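Local coordinates for protein probable oxidoreductase (Mycobacterium abscessus, PDB 4EYE) that is probably an oxidoreductase of the zinc-binding dehydrogenase family, related to quinone oxidoreductases, at residues V219-D233 against A243-V256. Numbering follows the deposited sequence.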
loop_
_atom_site.group_PDB
_atom_site.type_symbol
_atom_site.label_atom_id
_atom_site.label_comp_id
_atom_site.label_asym_id
_atom_site.label_seq_id
_atom_site.Cartn_x
_atom_site.Cartn_y
_atom_site.Cartn_z
ATOM N N VAL A 219 17.602 -12.032 14.580
ATOM C CA VAL A 219 17.880 -11.239 13.374
ATOM C C VAL A 219 19.384 -11.001 13.282
ATOM O O VAL A 219 19.995 -11.247 12.246
ATOM C CB VAL A 219 17.090 -9.905 13.331
ATOM C CG1 VAL A 219 17.601 -8.986 12.221
ATOM C CG2 VAL A 219 15.618 -10.197 13.119
ATOM N N ARG A 220 19.975 -10.529 14.373
ATOM C CA ARG A 220 21.417 -10.321 14.409
ATOM C C ARG A 220 22.216 -11.555 14.021
ATOM O O ARG A 220 23.164 -11.467 13.237
ATOM C CB ARG A 220 21.862 -9.901 15.795
ATOM C CG ARG A 220 21.719 -8.427 16.068
ATOM C CD ARG A 220 22.960 -7.908 16.785
ATOM N NE ARG A 220 22.936 -6.478 16.628
ATOM C CZ ARG A 220 23.720 -5.758 15.839
ATOM N NH1 ARG A 220 24.730 -6.287 15.147
ATOM N NH2 ARG A 220 23.484 -4.460 15.774
ATOM N N GLU A 221 21.845 -12.698 14.590
ATOM C CA GLU A 221 22.579 -13.944 14.345
ATOM C C GLU A 221 22.471 -14.361 12.877
ATOM O O GLU A 221 23.437 -14.837 12.296
ATOM C CB GLU A 221 22.086 -15.080 15.275
ATOM C CG GLU A 221 23.220 -15.822 15.980
ATOM C CD GLU A 221 22.951 -16.017 17.461
ATOM O OE1 GLU A 221 23.782 -15.558 18.270
ATOM O OE2 GLU A 221 21.903 -16.596 17.823
ATOM N N ALA A 222 21.294 -14.153 12.285
ATOM C CA ALA A 222 21.088 -14.404 10.860
ATOM C C ALA A 222 21.994 -13.538 9.956
ATOM O O ALA A 222 22.238 -13.907 8.810
ATOM C CB ALA A 222 19.616 -14.238 10.478
ATOM N N THR A 223 22.518 -12.431 10.473
ATOM C CA THR A 223 23.440 -11.592 9.703
ATOM C C THR A 223 24.889 -11.780 10.138
ATOM O O THR A 223 25.756 -10.962 9.797
ATOM C CB THR A 223 23.097 -10.097 9.819
ATOM O OG1 THR A 223 23.231 -9.662 11.177
ATOM C CG2 THR A 223 21.648 -9.819 9.305
ATOM N N GLY A 224 25.162 -12.871 10.862
ATOM C CA GLY A 224 26.496 -13.116 11.364
ATOM C C GLY A 224 26.949 -12.066 12.352
ATOM O O GLY A 224 28.130 -11.722 12.382
ATOM N N GLY A 225 26.007 -11.539 13.145
ATOM C CA GLY A 225 26.301 -10.519 14.160
ATOM C C GLY A 225 26.488 -9.077 13.696
ATOM O O GLY A 225 26.690 -8.193 14.517
ATOM N N ALA A 226 26.450 -8.823 12.399
ATOM C CA ALA A 226 26.707 -7.457 11.868
ATOM C C ALA A 226 25.478 -6.563 11.943
ATOM O O ALA A 226 25.583 -5.325 11.930
ATOM C CB ALA A 226 27.172 -7.539 10.430
ATOM N N GLY A 227 24.302 -7.183 12.010
ATOM C CA GLY A 227 23.064 -6.416 12.013
ATOM C C GLY A 227 22.554 -6.130 10.608
ATOM O O GLY A 227 23.212 -6.430 9.607
ATOM N N VAL A 228 21.366 -5.549 10.513
ATOM C CA VAL A 228 20.836 -5.244 9.184
ATOM C C VAL A 228 21.166 -3.827 8.799
ATOM O O VAL A 228 21.348 -2.974 9.655
ATOM C CB VAL A 228 19.326 -5.479 9.093
ATOM C CG1 VAL A 228 19.050 -6.943 9.400
ATOM C CG2 VAL A 228 18.577 -4.549 10.044
ATOM N N ASP A 229 21.184 -3.566 7.504
ATOM C CA ASP A 229 21.472 -2.222 7.008
ATOM C C ASP A 229 20.292 -1.300 7.088
ATOM O O ASP A 229 20.457 -0.092 7.245
ATOM C CB ASP A 229 21.927 -2.317 5.584
ATOM C CG ASP A 229 23.173 -3.153 5.459
ATOM O OD1 ASP A 229 24.184 -2.755 6.070
ATOM O OD2 ASP A 229 23.135 -4.161 4.747
ATOM N N MET A 230 19.108 -1.888 6.981
ATOM C CA MET A 230 17.866 -1.156 6.953
ATOM C C MET A 230 16.749 -1.949 7.575
ATOM O O MET A 230 16.655 -3.163 7.411
ATOM C CB MET A 230 17.490 -0.821 5.494
ATOM C CG MET A 230 16.212 0.017 5.355
ATOM S SD MET A 230 15.895 0.398 3.610
ATOM C CE MET A 230 17.333 1.412 3.244
ATOM N N VAL A 231 15.876 -1.245 8.277
ATOM C CA VAL A 231 14.692 -1.838 8.833
ATOM C C VAL A 231 13.505 -1.093 8.240
ATOM O O VAL A 231 13.507 0.144 8.191
ATOM C CB VAL A 231 14.677 -1.754 10.386
ATOM C CG1 VAL A 231 13.293 -2.079 10.919
ATOM C CG2 VAL A 231 15.754 -2.632 11.015
ATOM N N VAL A 232 12.486 -1.831 7.799
ATOM C CA VAL A 232 11.191 -1.255 7.428
ATOM C C VAL A 232 10.181 -1.580 8.503
ATOM O O VAL A 232 9.917 -2.755 8.819
ATOM C CB VAL A 232 10.713 -1.748 6.050
ATOM C CG1 VAL A 232 9.279 -1.242 5.750
ATOM C CG2 VAL A 232 11.698 -1.281 4.966
ATOM N N ASP A 233 9.631 -0.538 9.097
ATOM C CA ASP A 233 8.715 -0.696 10.223
ATOM C C ASP A 233 7.369 -0.034 9.968
ATOM O O ASP A 233 7.256 1.183 10.114
ATOM C CB ASP A 233 9.338 -0.094 11.485
ATOM C CG ASP A 233 8.442 -0.269 12.701
ATOM O OD1 ASP A 233 7.468 -1.068 12.634
ATOM O OD2 ASP A 233 8.705 0.410 13.715
ATOM N N ALA A 243 13.663 -3.304 17.377
ATOM C CA ALA A 243 14.035 -3.126 15.970
ATOM C C ALA A 243 15.368 -2.411 15.855
ATOM O O ALA A 243 16.218 -2.830 15.109
ATOM C CB ALA A 243 12.977 -2.340 15.225
ATOM N N VAL A 244 15.507 -1.315 16.588
ATOM C CA VAL A 244 16.735 -0.533 16.599
ATOM C C VAL A 244 17.927 -1.414 16.930
ATOM O O VAL A 244 18.971 -1.312 16.283
ATOM C CB VAL A 244 16.599 0.662 17.570
ATOM C CG1 VAL A 244 17.894 1.468 17.661
ATOM C CG2 VAL A 244 15.465 1.563 17.118
ATOM N N ARG A 245 17.752 -2.340 17.872
ATOM C CA ARG A 245 18.818 -3.268 18.271
ATOM C C ARG A 245 19.343 -4.144 17.149
ATOM O O ARG A 245 20.451 -4.687 17.245
ATOM C CB ARG A 245 18.356 -4.193 19.431
ATOM C CG ARG A 245 18.710 -3.682 20.828
ATOM C CD ARG A 245 17.933 -4.367 21.962
ATOM N NE ARG A 245 18.341 -5.745 22.211
ATOM C CZ ARG A 245 17.570 -6.823 22.040
ATOM N NH1 ARG A 245 18.066 -8.029 22.316
ATOM N NH2 ARG A 245 16.306 -6.720 21.617
ATOM N N THR A 246 18.554 -4.330 16.091
ATOM C CA THR A 246 19.022 -5.186 14.996
ATOM C C THR A 246 19.933 -4.427 14.009
ATOM O O THR A 246 20.473 -5.022 13.086
ATOM C CB THR A 246 17.825 -5.828 14.232
ATOM O OG1 THR A 246 17.133 -4.823 13.496
ATOM C CG2 THR A 246 16.842 -6.533 15.209
ATOM N N LEU A 247 20.092 -3.122 14.191
ATOM C CA LEU A 247 20.713 -2.291 13.144
ATOM C C LEU A 247 22.228 -2.369 13.144
ATOM O O LEU A 247 22.857 -2.374 14.207
ATOM C CB LEU A 247 20.309 -0.836 13.302
ATOM C CG LEU A 247 18.909 -0.489 12.836
ATOM C CD1 LEU A 247 18.578 0.909 13.361
ATOM C CD2 LEU A 247 18.810 -0.572 11.315
ATOM N N ALA A 248 22.804 -2.430 11.946
ATOM C CA ALA A 248 24.250 -2.325 11.784
ATOM C C ALA A 248 24.667 -0.911 12.085
ATOM O O ALA A 248 23.824 0.009 12.196
ATOM C CB ALA A 248 24.655 -2.681 10.365
ATOM N N SER A 249 25.982 -0.730 12.170
ATOM C CA SER A 249 26.557 0.600 12.146
ATOM C C SER A 249 26.090 1.344 10.906
ATOM O O SER A 249 26.123 0.809 9.823
ATOM C CB SER A 249 28.096 0.536 12.154
ATOM O OG SER A 249 28.629 1.820 11.853
ATOM N N GLU A 250 25.673 2.590 11.094
ATOM C CA GLU A 250 25.169 3.432 10.040
ATOM C C GLU A 250 23.907 2.850 9.374
ATOM O O GLU A 250 23.541 3.276 8.293
ATOM C CB GLU A 250 26.240 3.754 9.006
ATOM C CG GLU A 250 27.493 4.413 9.581
ATOM C CD GLU A 250 28.508 4.698 8.487
ATOM O OE1 GLU A 250 29.271 3.800 8.129
ATOM O OE2 GLU A 250 28.558 5.818 7.975
ATOM N N GLY A 251 23.228 1.925 10.041
ATOM C CA GLY A 251 21.972 1.397 9.526
ATOM C C GLY A 251 20.838 2.408 9.631
ATOM O O GLY A 251 20.958 3.438 10.292
ATOM N N ARG A 252 19.727 2.136 8.955
ATOM C CA ARG A 252 18.641 3.050 9.028
ATOM C C ARG A 252 17.304 2.374 9.145
ATOM O O ARG A 252 17.072 1.296 8.608
ATOM C CB ARG A 252 18.703 4.067 7.898
ATOM C CG ARG A 252 18.878 3.476 6.532
ATOM C CD ARG A 252 20.303 3.462 6.047
ATOM N NE ARG A 252 20.317 3.303 4.601
ATOM C CZ ARG A 252 20.797 2.275 3.920
ATOM N NH1 ARG A 252 21.316 1.228 4.523
ATOM N NH2 ARG A 252 20.738 2.285 2.605
ATOM N N LEU A 253 16.447 2.996 9.928
ATOM C CA LEU A 253 15.151 2.449 10.202
ATOM C C LEU A 253 14.120 3.378 9.592
ATOM O O LEU A 253 14.081 4.552 9.939
ATOM C CB LEU A 253 14.958 2.336 11.717
ATOM C CG LEU A 253 13.645 1.643 12.090
ATOM C CD1 LEU A 253 13.900 0.853 13.361
ATOM C CD2 LEU A 253 12.501 2.617 12.225
ATOM N N LEU A 254 13.327 2.860 8.668
ATOM C CA LEU A 254 12.251 3.615 8.056
ATOM C C LEU A 254 10.952 3.349 8.772
ATOM O O LEU A 254 10.509 2.205 8.912
ATOM C CB LEU A 254 12.090 3.276 6.580
ATOM C CG LEU A 254 13.376 3.206 5.723
ATOM C CD1 LEU A 254 13.058 3.351 4.229
ATOM C CD2 LEU A 254 14.494 4.152 6.127
ATOM N N VAL A 255 10.335 4.416 9.231
ATOM C CA VAL A 255 9.022 4.318 9.833
ATOM C C VAL A 255 8.026 4.726 8.792
ATOM O O VAL A 255 8.053 5.860 8.349
ATOM C CB VAL A 255 8.904 5.213 11.084
ATOM C CG1 VAL A 255 7.451 5.213 11.583
ATOM C CG2 VAL A 255 9.869 4.691 12.162
ATOM N N VAL A 256 7.168 3.789 8.402
ATOM C CA VAL A 256 6.282 3.982 7.277
ATOM C C VAL A 256 4.818 3.972 7.703
ATOM O O VAL A 256 4.378 2.994 8.306
ATOM C CB VAL A 256 6.515 2.879 6.245
ATOM C CG1 VAL A 256 5.617 3.100 5.046
ATOM C CG2 VAL A 256 7.994 2.856 5.871
HETATM O O HOH W 1 27.446 -2.975 12.011
#
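Asp229 O takes two donors from Arg252. The backbone N of Arg252 gives a bond of 2.9 Å to Asp229 O, and its NH1 gives one of 3.1 Å to the same oxygen. They come from opposite faces of the carbonyl plane, and NH1 lies well above it. CG of Arg252 sits between its backbone N and carbonyl carbon (chi1 50°), and the chain bends at chi2, which brings NH1 back to this oxygen. Met230 CE covers one face of the guanidinium, 3.6 Å from Arg252 CZ. NH2 of Arg252 also binds Gly155 O and forms a salt bridge with Glu161. Asp229 OD2 takes the N-H of Thr162.

Strands 230-233 and 251-255 run parallel, 12° apart. The ladder continues with Val231 N to Arg252 O, Leu254 N to Val231 O, Asp233 N to Leu254 O and Val256 N to Asp233 O. Before the corner at Asp229, Val228 N binds Thr246 O, and Val228 O accepts from Ala248 N at 2.8 Å.

Arg220 closes the other end. Its NE donates to Arg245 O, 3.1 Å away and near the guanidinium plane. A water bridges Ala226 O and Ser249 N. Thr246 OG1 donates to Ala243 O at 2.7 Å, so this carbonyl accepts from both OG1 and the backbone N of Thr246. The methyl CG2 of Val231 packs against Leu247 CD2 at 3.7 Å, while CG1 of Val231 meets CD1 of Leu253. Asp233 OD1 is held by the N-H groups of Ile235 and Gly236.

The two strands are neighbours in a six-stranded parallel sheet, joined through helix 240-245. This is a beta-alpha-beta unit of the Rossmann fold, the nucleotide-binding domain typical of medium-chain dehydrogenases/reductases.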